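PDB 2VLI: antibiotic resistance protein from Deinococcus radiodurans, which is a P-loop phosphotransferase that probably confers resistance to tunicamycin by phosphorylating the antibiotic. Local coordinates for residues A[5-10]-A[78-83]; A[26-31]-A[171-176]; A[65-70]-A[100-105]; A[87-92]-A[145-150]; A[110-115]-A[150-155]. All blocks are in the same frame, centred on the assembly; numbering follows the deposited sequence.

Contact 1 (A[5-10]-A[78-83]); sequences SPIIWI and GPLIVP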
# COMPACT_ATOMS: atom_id res chain seq x y z
N SER A 5 -26.90 -15.60 -3.00
CA SER A 5 -27.36 -14.21 -3.29
C SER A 5 -26.14 -13.27 -3.34
O SER A 5 -25.10 -13.59 -2.78
CB SER A 5 -28.33 -13.73 -2.22
OG SER A 5 -27.71 -13.80 -0.94
N PRO A 6 -26.26 -12.11 -4.01
CA PRO A 6 -25.05 -11.29 -4.20
C PRO A 6 -24.38 -10.81 -2.92
O PRO A 6 -25.05 -10.46 -1.97
CB PRO A 6 -25.57 -10.08 -4.98
CG PRO A 6 -26.85 -10.52 -5.58
CD PRO A 6 -27.45 -11.48 -4.60
N ILE A 7 -23.05 -10.75 -2.94
CA ILE A 7 -22.26 -10.15 -1.84
C ILE A 7 -21.68 -8.81 -2.31
O ILE A 7 -20.95 -8.77 -3.31
CB ILE A 7 -21.16 -11.12 -1.36
CG1 ILE A 7 -21.82 -12.41 -0.82
CG2 ILE A 7 -20.30 -10.49 -0.25
CD1 ILE A 7 -20.83 -13.50 -0.43
N ILE A 8 -22.04 -7.72 -1.64
CA ILE A 8 -21.57 -6.37 -2.02
C ILE A 8 -20.53 -5.93 -0.99
O ILE A 8 -20.87 -5.70 0.14
CB ILE A 8 -22.71 -5.37 -2.11
CG1 ILE A 8 -23.81 -5.91 -3.02
CG2 ILE A 8 -22.25 -4.05 -2.62
CD1 ILE A 8 -25.14 -5.16 -2.86
N TRP A 9 -19.28 -5.85 -1.40
CA TRP A 9 -18.14 -5.70 -0.52
C TRP A 9 -17.59 -4.31 -0.80
O TRP A 9 -17.18 -4.02 -1.92
CB TRP A 9 -17.14 -6.77 -0.89
CG TRP A 9 -15.81 -6.71 -0.21
CD1 TRP A 9 -14.79 -5.84 -0.48
CD2 TRP A 9 -15.30 -7.62 0.78
NE1 TRP A 9 -13.70 -6.13 0.29
CE2 TRP A 9 -13.97 -7.23 1.06
CE3 TRP A 9 -15.82 -8.74 1.43
CZ2 TRP A 9 -13.17 -7.88 2.00
CZ3 TRP A 9 -15.00 -9.41 2.38
CH2 TRP A 9 -13.71 -8.97 2.65
N ILE A 10 -17.66 -3.44 0.18
CA ILE A 10 -17.37 -2.04 -0.01
C ILE A 10 -16.24 -1.56 0.91
O ILE A 10 -16.41 -1.46 2.12
CB ILE A 10 -18.63 -1.17 0.25
CG1 ILE A 10 -19.75 -1.61 -0.69
CG2 ILE A 10 -18.30 0.34 0.09
CD1 ILE A 10 -21.15 -1.12 -0.27
N GLY A 78 -31.41 -12.04 1.29
CA GLY A 78 -31.09 -11.07 0.28
C GLY A 78 -29.59 -10.89 0.13
O GLY A 78 -28.78 -11.73 0.54
N PRO A 79 -29.21 -9.79 -0.50
CA PRO A 79 -27.79 -9.53 -0.64
C PRO A 79 -27.06 -9.33 0.68
O PRO A 79 -27.57 -8.79 1.65
CB PRO A 79 -27.75 -8.25 -1.49
CG PRO A 79 -29.14 -8.19 -2.17
CD PRO A 79 -30.06 -8.77 -1.13
N LEU A 80 -25.82 -9.79 0.71
CA LEU A 80 -24.97 -9.65 1.84
C LEU A 80 -24.08 -8.41 1.60
O LEU A 80 -23.36 -8.37 0.60
CB LEU A 80 -24.17 -10.93 1.98
CG LEU A 80 -23.60 -11.36 3.33
CD1 LEU A 80 -24.65 -11.29 4.47
CD2 LEU A 80 -23.10 -12.78 3.18
N ILE A 81 -24.16 -7.42 2.48
CA ILE A 81 -23.41 -6.15 2.37
C ILE A 81 -22.29 -6.11 3.40
O ILE A 81 -22.52 -6.24 4.58
CB ILE A 81 -24.31 -4.92 2.56
CG1 ILE A 81 -25.52 -4.98 1.63
CG2 ILE A 81 -23.48 -3.66 2.39
CD1 ILE A 81 -26.77 -4.13 2.07
N VAL A 82 -21.06 -5.94 2.94
CA VAL A 82 -19.89 -6.01 3.83
C VAL A 82 -19.05 -4.72 3.75
O VAL A 82 -18.25 -4.60 2.85
CB VAL A 82 -18.98 -7.22 3.43
CG1 VAL A 82 -17.84 -7.39 4.42
CG2 VAL A 82 -19.82 -8.54 3.21
N PRO A 83 -19.19 -3.78 4.71
CA PRO A 83 -18.33 -2.60 4.80
C PRO A 83 -16.99 -2.95 5.44
O PRO A 83 -16.97 -3.52 6.51
CB PRO A 83 -19.10 -1.63 5.69
CG PRO A 83 -20.20 -2.43 6.35
CD PRO A 83 -20.10 -3.87 5.87
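Pro6 and Leu80 open the backbone bonds of two parallel strands, which alternate between them. Leu80 N donates to Pro6 O at 2.9 Å. Ile8 N then donates to Leu80 O at 2.7 Å. Val82 N meets Ile8 O at 2.8 Å, and Ile10 N meets Val82 O at 3.0 Å. The backbones of Ile7 and Trp9 turn the other way and pair with His107 and Phe109. Strand 7-11 is therefore hydrogen-bonded along both sides. This suits the strand that leads into the phosphate-binding loop of a P-loop fold, in the interior of a parallel sheet of order 2-3-1-4-5. Before the strands begin, Ser5 OG donates to Gly78 O at 2.8 Å. Its chi1 of 58° sets OG between the backbone N and the carbonyl carbon. The hydroxyl stands above the Gly78 carbonyl plane, 54° out of it. On the face of Ile7, Trp9, Leu80 and Val82, Ile7 CG1 lies beside Leu80 CB at 3.9 Å. Trp9 CE3 touches Val82 CG1, also at 3.9 Å, and Leu69 of helix 61-75 covers this side. On the other face, Ile10 and Ile81 pack against helix 20-28.

Contact 2 (A[26-31]-A[171-176]); sequences HERLPG and LTLAPP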
# COMPACT_ATOMS: atom_id res chain seq x y z
N HIS A 26 -28.53 -1.10 2.39
CA HIS A 26 -29.31 -1.99 3.24
C HIS A 26 -30.79 -1.56 3.26
O HIS A 26 -31.67 -2.39 3.05
CB HIS A 26 -28.77 -2.02 4.65
CG HIS A 26 -29.58 -2.88 5.56
ND1 HIS A 26 -29.96 -4.16 5.23
CD2 HIS A 26 -30.16 -2.61 6.76
CE1 HIS A 26 -30.70 -4.66 6.21
NE2 HIS A 26 -30.83 -3.74 7.15
N GLU A 27 -31.02 -0.27 3.49
CA GLU A 27 -32.39 0.28 3.59
C GLU A 27 -33.18 0.13 2.29
O GLU A 27 -34.40 0.16 2.32
CB GLU A 27 -32.38 1.76 3.93
CG GLU A 27 -31.77 2.18 5.25
CD GLU A 27 -31.63 3.73 5.34
OE1 GLU A 27 -31.49 4.41 4.27
OE2 GLU A 27 -31.69 4.29 6.47
N ARG A 28 -32.48 -0.03 1.16
CA ARG A 28 -33.12 -0.10 -0.15
C ARG A 28 -33.01 -1.43 -0.87
O ARG A 28 -33.41 -1.55 -2.04
CB ARG A 28 -32.60 1.02 -1.02
CG ARG A 28 -32.82 2.38 -0.37
CD ARG A 28 -32.39 3.55 -1.22
NE ARG A 28 -33.01 3.52 -2.53
CZ ARG A 28 -32.64 4.27 -3.56
NH1 ARG A 28 -31.66 5.14 -3.44
NH2 ARG A 28 -33.27 4.14 -4.73
N LEU A 29 -32.46 -2.43 -0.19
CA LEU A 29 -32.46 -3.80 -0.67
C LEU A 29 -33.17 -4.68 0.34
O LEU A 29 -32.52 -5.20 1.26
CB LEU A 29 -31.03 -4.32 -0.84
CG LEU A 29 -30.28 -3.81 -2.06
CD1 LEU A 29 -28.79 -4.11 -1.90
CD2 LEU A 29 -30.86 -4.44 -3.34
N PRO A 30 -34.49 -4.88 0.17
CA PRO A 30 -35.17 -5.75 1.14
C PRO A 30 -34.61 -7.17 1.17
O PRO A 30 -34.24 -7.74 0.12
CB PRO A 30 -36.66 -5.71 0.67
CG PRO A 30 -36.76 -4.44 -0.14
CD PRO A 30 -35.41 -4.37 -0.86
N GLY A 31 -34.49 -7.71 2.38
CA GLY A 31 -33.89 -9.04 2.62
C GLY A 31 -32.38 -9.00 2.85
O GLY A 31 -31.76 -10.02 3.16
N LEU A 171 -28.52 -4.68 -9.72
CA LEU A 171 -29.54 -4.80 -8.68
C LEU A 171 -30.51 -3.63 -8.74
O LEU A 171 -30.11 -2.49 -8.95
CB LEU A 171 -28.90 -4.83 -7.28
CG LEU A 171 -28.43 -6.16 -6.66
CD1 LEU A 171 -28.17 -5.94 -5.18
CD2 LEU A 171 -29.46 -7.30 -6.87
N THR A 172 -31.78 -3.94 -8.50
CA THR A 172 -32.84 -2.94 -8.44
C THR A 172 -33.03 -2.49 -7.01
O THR A 172 -33.24 -3.33 -6.14
CB THR A 172 -34.16 -3.53 -9.03
OG1 THR A 172 -34.09 -3.42 -10.46
CG2 THR A 172 -35.40 -2.80 -8.51
N LEU A 173 -32.91 -1.20 -6.76
CA LEU A 173 -33.13 -0.64 -5.45
C LEU A 173 -34.61 -0.29 -5.23
O LEU A 173 -35.30 0.18 -6.15
CB LEU A 173 -32.28 0.62 -5.22
CG LEU A 173 -30.75 0.49 -5.19
CD1 LEU A 173 -30.16 1.77 -4.70
CD2 LEU A 173 -30.30 -0.68 -4.31
N ALA A 174 -35.09 -0.56 -4.03
CA ALA A 174 -36.35 0.04 -3.56
C ALA A 174 -36.14 1.55 -3.50
O ALA A 174 -35.03 2.00 -3.46
CB ALA A 174 -36.73 -0.51 -2.21
N PRO A 175 -37.23 2.33 -3.54
CA PRO A 175 -37.09 3.80 -3.48
C PRO A 175 -36.59 4.29 -2.11
O PRO A 175 -36.71 3.55 -1.12
CB PRO A 175 -38.50 4.31 -3.78
CG PRO A 175 -39.42 3.15 -3.48
CD PRO A 175 -38.63 1.90 -3.69
N PRO A 176 -36.02 5.52 -2.05
CA PRO A 176 -35.50 6.07 -0.78
C PRO A 176 -36.51 6.21 0.37
O PRO A 176 -36.15 6.68 1.46
CB PRO A 176 -34.97 7.45 -1.18
CG PRO A 176 -34.79 7.40 -2.67
CD PRO A 176 -35.78 6.42 -3.19
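Arg28 and Ala174 hold each other through backbone and side chain. Ala174 N donates to Arg28 O at 2.8 Å. The arginine side chain then reaches over to the Ala174 carbonyl. Its CB already lies 3.6 Å from Ala174 O. CG sits anti to the backbone carbonyl carbon (chi1 -57°) and stays near the same oxygen. CD runs past it toward Pro176 CA. The chain bends at chi3 (55°), which puts NE 2.7 Å from Ala174 O. That bond is fairly straight, 159° at the hydrogen, and the oxygen lies in the guanidinium plane. CZ has Leu173 CD1 over one face at 3.7 Å. Pro176 CD covers the opposite face, nearer the rim, with Pro176 CD to Arg28 NH2 3.7 Å. NH2 also makes a weak bond to Ala174 O at 3.0 Å. NH1 turns to helix 158-169, with a salt bridge to Glu163 and a hydrogen bond to Gln159. Next in the chain, the Leu29 side chain crosses that of Leu171 at about a right angle, Leu29 CD2 to Leu171 CD1 3.6 Å, close to Ile8 and Pro79. The contact thus ties the end of helix 20-28 to the last modelled residues, 171-176. The guanidinium lies between two aliphatic groups, shares one carbonyl between two nitrogens, and is paired with Glu163. This setting is consistent with a charged arginine held in a fixed orientation.

Contact 3 (A[65-70]-A[100-105]); sequences MLDALQ and KDRGLS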
# COMPACT_ATOMS: atom_id res chain seq x y z
N MSE A 65 -13.04 -14.44 10.06
CA MSE A 65 -14.09 -13.61 9.52
C MSE A 65 -14.62 -14.12 8.18
O MSE A 65 -15.82 -14.05 7.92
CB MSE A 65 -13.62 -12.15 9.49
CG MSE A 65 -14.60 -11.14 8.95
SE MSE A 65 -14.69 -11.05 6.98
CE MSE A 65 -12.83 -10.51 6.52
N LEU A 66 -13.75 -14.66 7.32
CA LEU A 66 -14.15 -15.18 6.02
C LEU A 66 -14.90 -16.51 6.13
O LEU A 66 -15.82 -16.79 5.38
CB LEU A 66 -12.93 -15.33 5.11
CG LEU A 66 -12.24 -14.06 4.52
CD1 LEU A 66 -11.01 -14.46 3.67
CD2 LEU A 66 -13.22 -13.17 3.77
N ASP A 67 -14.49 -17.36 7.07
CA ASP A 67 -15.32 -18.52 7.42
C ASP A 67 -16.73 -18.12 7.85
O ASP A 67 -17.71 -18.71 7.41
CB ASP A 67 -14.66 -19.28 8.55
CG ASP A 67 -13.38 -19.94 8.13
OD1 ASP A 67 -13.10 -20.06 6.91
OD2 ASP A 67 -12.65 -20.32 9.06
N ALA A 68 -16.84 -17.17 8.78
CA ALA A 68 -18.15 -16.65 9.15
C ALA A 68 -18.97 -16.11 7.96
O ALA A 68 -20.17 -16.30 7.89
CB ALA A 68 -17.99 -15.56 10.19
N LEU A 69 -18.30 -15.36 7.09
CA LEU A 69 -18.90 -14.80 5.88
C LEU A 69 -19.45 -15.88 4.96
O LEU A 69 -20.55 -15.76 4.45
CB LEU A 69 -17.89 -13.93 5.11
CG LEU A 69 -18.42 -13.14 3.93
CD1 LEU A 69 -19.61 -12.27 4.36
CD2 LEU A 69 -17.29 -12.29 3.31
N GLN A 70 -18.67 -16.92 4.76
CA GLN A 70 -19.12 -18.06 3.96
C GLN A 70 -20.41 -18.66 4.53
O GLN A 70 -21.36 -18.87 3.81
CB GLN A 70 -18.02 -19.09 3.93
CG GLN A 70 -18.24 -20.28 3.03
CD GLN A 70 -17.02 -21.18 3.06
OE1 GLN A 70 -16.31 -21.25 4.07
NE2 GLN A 70 -16.75 -21.86 1.97
N LYS A 100 -11.90 -16.23 -2.74
CA LYS A 100 -11.82 -17.11 -3.91
C LYS A 100 -11.73 -18.58 -3.44
O LYS A 100 -12.56 -19.37 -3.86
CB LYS A 100 -10.61 -16.72 -4.75
CG LYS A 100 -10.72 -17.13 -6.19
CD LYS A 100 -9.36 -17.45 -6.78
CE LYS A 100 -9.50 -17.74 -8.28
NZ LYS A 100 -10.36 -18.95 -8.59
N ASP A 101 -10.78 -18.87 -2.53
CA ASP A 101 -10.59 -20.20 -1.83
C ASP A 101 -11.88 -20.81 -1.28
O ASP A 101 -12.10 -22.04 -1.35
CB ASP A 101 -9.64 -20.06 -0.63
CG ASP A 101 -8.20 -19.75 -1.03
OD1 ASP A 101 -7.92 -19.68 -2.24
OD2 ASP A 101 -7.35 -19.53 -0.12
N ARG A 102 -12.71 -19.95 -0.72
CA ARG A 102 -13.98 -20.32 -0.11
C ARG A 102 -15.11 -20.36 -1.11
O ARG A 102 -16.28 -20.49 -0.74
CB ARG A 102 -14.31 -19.35 1.03
CG ARG A 102 -13.45 -19.61 2.22
CD ARG A 102 -13.50 -18.48 3.19
NE ARG A 102 -12.62 -18.76 4.32
CZ ARG A 102 -11.31 -18.62 4.34
NH1 ARG A 102 -10.65 -18.13 3.30
NH2 ARG A 102 -10.65 -18.90 5.44
N GLY A 103 -14.75 -20.18 -2.37
CA GLY A 103 -15.69 -20.20 -3.46
C GLY A 103 -16.65 -19.05 -3.47
O GLY A 103 -17.72 -19.18 -4.03
N LEU A 104 -16.29 -17.92 -2.88
CA LEU A 104 -17.23 -16.82 -2.75
C LEU A 104 -16.92 -15.77 -3.82
O LEU A 104 -15.79 -15.30 -3.93
CB LEU A 104 -17.11 -16.22 -1.35
CG LEU A 104 -17.70 -16.98 -0.17
CD1 LEU A 104 -17.27 -16.35 1.15
CD2 LEU A 104 -19.22 -16.98 -0.28
N SER A 105 -17.92 -15.41 -4.61
CA SER A 105 -17.70 -14.44 -5.65
C SER A 105 -18.39 -13.19 -5.17
O SER A 105 -19.60 -13.19 -4.95
CB SER A 105 -18.27 -14.91 -6.99
OG SER A 105 -17.57 -14.26 -8.06
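Asp67 OD1 is gripped by two nitrogens of Arg102, NE at 2.9 Å and NH2 at 3.1 Å. This is a side-on salt bridge made to a single oxygen. Both donors come from the same face of the carboxylate, whose plane is turned 39° from the guanidinium. The oxygen itself lies near the guanidinium plane. Arg102 is extended from CG to NE and crosses Leu66 at about a right angle. Leu66 CB rests over one guanidinium face, toward the rim, 3.5 Å from NE. NH1 bonds to Gly98 O. Arg102 is the first residue past helix 89-101, which closes in a Schellman motif. Gly103, with positive phi, is the C-prime residue: its N bonds to Lys100 O at 2.8 Å, and Leu104 N bonds to Leu99 O. The chain then turns Leu104 back to helix 61-75, where its CD1 meets Gln70 CA at 3.8 Å. Gln70, extended beyond CG, crosses the base of the arginine, with NE2 3.6 Å from Arg102 CB.

Contact 4 (A[87-92]-A[145-150]); sequences SDTARH and EQFQTH. With CD (cadmium ion), chain C.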
# COMPACT_ATOMS: atom_id res chain seq x y z
N SER A 87 -6.41 -0.70 3.97
CA SER A 87 -5.44 0.12 3.23
C SER A 87 -4.24 -0.67 2.76
O SER A 87 -3.62 -0.28 1.76
CB SER A 87 -4.98 1.28 4.13
OG SER A 87 -4.52 0.83 5.43
N ASP A 88 -3.94 -1.76 3.45
CA ASP A 88 -2.79 -2.65 3.24
C ASP A 88 -3.07 -3.46 1.99
O ASP A 88 -4.06 -4.16 1.91
CB ASP A 88 -2.60 -3.59 4.48
CG ASP A 88 -1.30 -4.44 4.45
OD1 ASP A 88 -1.23 -5.52 3.79
OD2 ASP A 88 -0.30 -4.06 5.12
N THR A 89 -2.19 -3.32 1.00
CA THR A 89 -2.29 -4.08 -0.21
C THR A 89 -2.15 -5.57 0.10
O THR A 89 -2.83 -6.41 -0.46
CB THR A 89 -1.18 -3.63 -1.19
OG1 THR A 89 -1.51 -2.33 -1.68
CG2 THR A 89 -1.04 -4.65 -2.30
N ALA A 90 -1.26 -5.91 1.02
CA ALA A 90 -1.06 -7.31 1.39
C ALA A 90 -2.32 -7.90 2.09
O ALA A 90 -2.75 -9.00 1.75
CB ALA A 90 0.21 -7.46 2.28
N ARG A 91 -2.91 -7.18 3.04
CA ARG A 91 -4.17 -7.65 3.68
C ARG A 91 -5.30 -7.72 2.64
O ARG A 91 -6.06 -8.66 2.64
CB ARG A 91 -4.61 -6.78 4.87
CG ARG A 91 -4.00 -7.18 6.26
CD ARG A 91 -4.66 -6.46 7.47
NE ARG A 91 -4.67 -5.03 7.22
CZ ARG A 91 -5.52 -4.10 7.70
NH1 ARG A 91 -6.51 -4.36 8.55
NH2 ARG A 91 -5.36 -2.84 7.28
N HIS A 92 -5.38 -6.74 1.73
CA HIS A 92 -6.38 -6.78 0.65
C HIS A 92 -6.24 -8.05 -0.19
O HIS A 92 -7.22 -8.71 -0.51
CB HIS A 92 -6.28 -5.52 -0.24
CG HIS A 92 -7.26 -5.49 -1.36
ND1 HIS A 92 -8.61 -5.23 -1.17
CD2 HIS A 92 -7.10 -5.72 -2.69
CE1 HIS A 92 -9.24 -5.30 -2.34
NE2 HIS A 92 -8.34 -5.59 -3.28
N GLU A 145 -4.59 0.31 -8.77
CA GLU A 145 -5.42 -0.71 -9.37
C GLU A 145 -5.52 -2.02 -8.59
O GLU A 145 -6.40 -2.78 -8.88
CB GLU A 145 -5.17 -0.89 -10.86
CG GLU A 145 -5.51 0.32 -11.64
CD GLU A 145 -6.98 0.77 -11.46
OE1 GLU A 145 -7.90 -0.00 -11.47
OE2 GLU A 145 -7.19 1.95 -11.40
N GLN A 146 -4.65 -2.28 -7.61
CA GLN A 146 -4.82 -3.47 -6.74
C GLN A 146 -6.15 -3.37 -5.92
O GLN A 146 -6.70 -4.35 -5.41
CB GLN A 146 -3.63 -3.59 -5.78
CG GLN A 146 -3.51 -2.58 -4.59
CD GLN A 146 -2.88 -1.25 -4.95
OE1 GLN A 146 -2.84 -0.89 -6.12
NE2 GLN A 146 -2.38 -0.51 -3.94
N PHE A 147 -6.70 -2.18 -5.89
CA PHE A 147 -7.99 -1.92 -5.16
C PHE A 147 -9.26 -1.81 -6.09
O PHE A 147 -10.33 -1.52 -5.61
CB PHE A 147 -7.82 -0.66 -4.30
CG PHE A 147 -7.13 -0.90 -3.01
CD1 PHE A 147 -7.70 -1.71 -2.04
CD2 PHE A 147 -5.90 -0.31 -2.74
CE1 PHE A 147 -7.00 -1.97 -0.86
CE2 PHE A 147 -5.24 -0.52 -1.56
CZ PHE A 147 -5.80 -1.37 -0.61
N GLN A 148 -9.15 -2.11 -7.39
CA GLN A 148 -10.32 -2.07 -8.28
C GLN A 148 -11.39 -3.09 -7.82
O GLN A 148 -11.06 -4.10 -7.19
CB GLN A 148 -9.88 -2.20 -9.75
CG GLN A 148 -9.41 -3.56 -10.11
CD GLN A 148 -8.69 -3.72 -11.49
OE1 GLN A 148 -8.64 -4.84 -11.96
NE2 GLN A 148 -8.16 -2.65 -12.10
N THR A 149 -12.69 -2.85 -8.01
CA THR A 149 -13.26 -1.75 -8.80
C THR A 149 -13.37 -0.45 -8.00
O THR A 149 -13.86 -0.45 -6.90
CB THR A 149 -14.66 -2.20 -9.26
OG1 THR A 149 -14.48 -3.30 -10.16
CG2 THR A 149 -15.49 -1.03 -9.92
N HIS A 150 -12.90 0.64 -8.57
CA HIS A 150 -12.98 1.95 -8.01
C HIS A 150 -14.33 2.59 -8.27
O HIS A 150 -14.88 2.48 -9.35
CB HIS A 150 -11.87 2.84 -8.61
CG HIS A 150 -10.48 2.45 -8.20
ND1 HIS A 150 -9.51 2.06 -9.09
CD2 HIS A 150 -9.92 2.34 -6.97
CE1 HIS A 150 -8.39 1.78 -8.44
NE2 HIS A 150 -8.62 1.91 -7.14
CD CD C . -9.51 2.03 -11.43
O HOH W 1 -9.11 -5.74 -6.31
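The Phe147 ring points its edge at the face of His92, an edge-to-face pair with centroids 4.7 Å apart and planes at 51°. Phe147 CD1 stands over the centre of the imidazole. His92 CG is anti to the backbone N (chi1 -180°), which sets CG close to Phe147 CE1. In the plane of the imidazole, at its edge, a water lies 3.1 Å from His92 NE2. That water donates to Gln148 O. At the edge of the Phe147 ring, CZ meets Ser87 O at 3.4 Å. Beside the rings, Gln146 NE2 donates to Thr89 OG1 at 3.0 Å, with the hydroxyl 26° out of the amide plane. Thr89 OG1 also bonds Glu141 of the same chain and, weakly, Glu141 of the second subunit. Further along 145-150, a cadmium ion is bound by Glu145 OE2 at 2.3 Å, by Glu145 OE1 at 2.6 Å and by His150 ND1 at 2.3 Å, with one further ligand atom from outside the two segments. Gln148 NE2 holds Glu145 OE1 from its anti side. The contact joins the first turn of helix 89-101 to the link between helix 132-142 and strand 150-152. Phe147 also packs on Leu142 of helix 132-142, and Thr149 pairs with strand 107-112.

Contact 5 (A[110-115]-A[150-155]); sequences TLIAPL and HIDTAG. With CD (cadmium ion), chain C.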
# COMPACT_ATOMS: atom_id res chain seq x y z
N THR A 110 -13.89 -0.19 -4.08
CA THR A 110 -13.16 0.74 -3.20
C THR A 110 -13.63 2.16 -3.51
O THR A 110 -13.67 2.56 -4.67
CB THR A 110 -11.64 0.58 -3.38
OG1 THR A 110 -11.26 -0.73 -2.93
CG2 THR A 110 -10.82 1.62 -2.58
N LEU A 111 -14.09 2.87 -2.49
CA LEU A 111 -14.54 4.25 -2.63
C LEU A 111 -13.38 5.16 -2.67
O LEU A 111 -12.57 5.20 -1.75
CB LEU A 111 -15.42 4.65 -1.47
CG LEU A 111 -16.58 3.70 -1.26
CD1 LEU A 111 -17.55 4.20 -0.20
CD2 LEU A 111 -17.30 3.41 -2.57
N ILE A 112 -13.31 5.93 -3.77
CA ILE A 112 -12.35 7.01 -3.92
C ILE A 112 -13.03 8.33 -3.55
O ILE A 112 -13.79 8.89 -4.34
CB ILE A 112 -11.82 7.11 -5.35
CG1 ILE A 112 -11.26 5.75 -5.81
CG2 ILE A 112 -10.79 8.27 -5.46
CD1 ILE A 112 -10.35 5.09 -4.77
N ALA A 113 -12.74 8.82 -2.37
CA ALA A 113 -13.43 9.95 -1.83
C ALA A 113 -12.53 11.16 -1.83
O ALA A 113 -11.32 11.03 -1.67
CB ALA A 113 -13.92 9.64 -0.42
N PRO A 114 -13.12 12.38 -1.98
CA PRO A 114 -12.36 13.61 -1.94
C PRO A 114 -11.67 13.87 -0.60
O PRO A 114 -12.23 13.55 0.48
CB PRO A 114 -13.44 14.68 -2.20
CG PRO A 114 -14.46 13.97 -2.97
CD PRO A 114 -14.54 12.62 -2.31
N LEU A 115 -10.45 14.39 -0.66
CA LEU A 115 -9.66 14.63 0.56
C LEU A 115 -10.47 15.45 1.64
O LEU A 115 -10.45 15.12 2.82
CB LEU A 115 -8.35 15.31 0.24
CG LEU A 115 -7.44 15.72 1.37
CD1 LEU A 115 -7.08 14.54 2.28
CD2 LEU A 115 -6.20 16.48 0.77
N HIS A 150 -12.90 0.64 -8.57
CA HIS A 150 -12.98 1.95 -8.01
C HIS A 150 -14.33 2.59 -8.27
O HIS A 150 -14.88 2.48 -9.35
CB HIS A 150 -11.87 2.84 -8.61
CG HIS A 150 -10.48 2.45 -8.20
ND1 HIS A 150 -9.51 2.06 -9.09
CD2 HIS A 150 -9.92 2.34 -6.97
CE1 HIS A 150 -8.39 1.78 -8.44
NE2 HIS A 150 -8.62 1.91 -7.14
N ILE A 151 -14.86 3.27 -7.25
CA ILE A 151 -16.08 4.11 -7.40
C ILE A 151 -15.69 5.48 -6.88
O ILE A 151 -15.36 5.64 -5.73
CB ILE A 151 -17.24 3.59 -6.55
CG1 ILE A 151 -17.69 2.20 -6.99
CG2 ILE A 151 -18.47 4.63 -6.58
CD1 ILE A 151 -18.49 2.15 -8.19
N ASP A 152 -15.66 6.48 -7.75
CA ASP A 152 -15.27 7.82 -7.31
C ASP A 152 -16.53 8.51 -6.87
O ASP A 152 -17.49 8.57 -7.63
CB ASP A 152 -14.66 8.60 -8.45
CG ASP A 152 -13.97 9.89 -8.01
OD1 ASP A 152 -14.50 10.69 -7.14
OD2 ASP A 152 -12.84 10.08 -8.51
N THR A 153 -16.52 9.04 -5.66
CA THR A 153 -17.73 9.55 -5.04
C THR A 153 -17.81 11.07 -5.13
O THR A 153 -18.77 11.68 -4.64
CB THR A 153 -17.82 9.13 -3.53
OG1 THR A 153 -16.76 9.72 -2.78
CG2 THR A 153 -17.75 7.63 -3.39
N ALA A 154 -16.80 11.70 -5.76
CA ALA A 154 -16.80 13.14 -5.96
C ALA A 154 -18.16 13.61 -6.48
O ALA A 154 -18.66 13.19 -7.51
CB ALA A 154 -15.72 13.55 -6.90
N GLY A 155 -18.74 14.54 -5.74
CA GLY A 155 -20.01 15.15 -6.12
C GLY A 155 -21.25 14.31 -5.86
O GLY A 155 -22.33 14.71 -6.28
CD CD C . -9.51 2.03 -11.43
O HOH W 2 -13.07 11.52 -5.27
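Thr110 and Ile151 begin the backbone bonding, with Ile151 N donating to Thr110 O at 2.9 Å. Ile112 N returns to Ile151 O at 2.9 Å, and Thr153 N reaches Ile112 O at 3.0 Å. Ile112 O also accepts hydrogen bonds from a water and, weak and long, from Thr153 OG1. These bonds set 150-152 parallel to 107-112 as an outermost strand of the P-loop sheet within this chain, the segments crossing at -31°. A polar side chain acts at the strand's end. Asp152 OD1 accepts from Ala154 N at 2.9 Å, an Asx turn, and accepts a hydrogen bond from the same water as Ile112 O. Packing occurs on both faces. On one, Leu111 CD2 sits beside Ile151 CB at 4.0 Å. On the other, the aliphatic Ile112 CD1 touches the imidazole carbon His150 CD2 at 3.5 Å. The imidazole is held through ND1 by cadmium and through NE2 by Leu142 O. Beyond the strands, Pro114 at the N-cap of helix 115-123 lays CG 4.1 Å from Ala154 CB.

From the N terminus, contact 1 closes the first loop, joining strands 7-11 and 80-84. Contact 2 opens within it and closes last, bringing the last modelled residues, 171-176, to helix 20-28. Contacts 1 and 2 therefore cross, and contacts 3, 4 and 5 all fall within the span of contact 2. Contact 3 opens before contact 1 closes, so these two cross as well; it links helix 61-75 to the end of helix 89-101. Contact 4 starts on the same helix and crosses contact 3. Contact 5 crosses contact 4 in turn, and they share His150 and the cadmium ion. Contacts 1 and 5 follow in series but belong to one sheet, meeting where Ile10 touches Leu111.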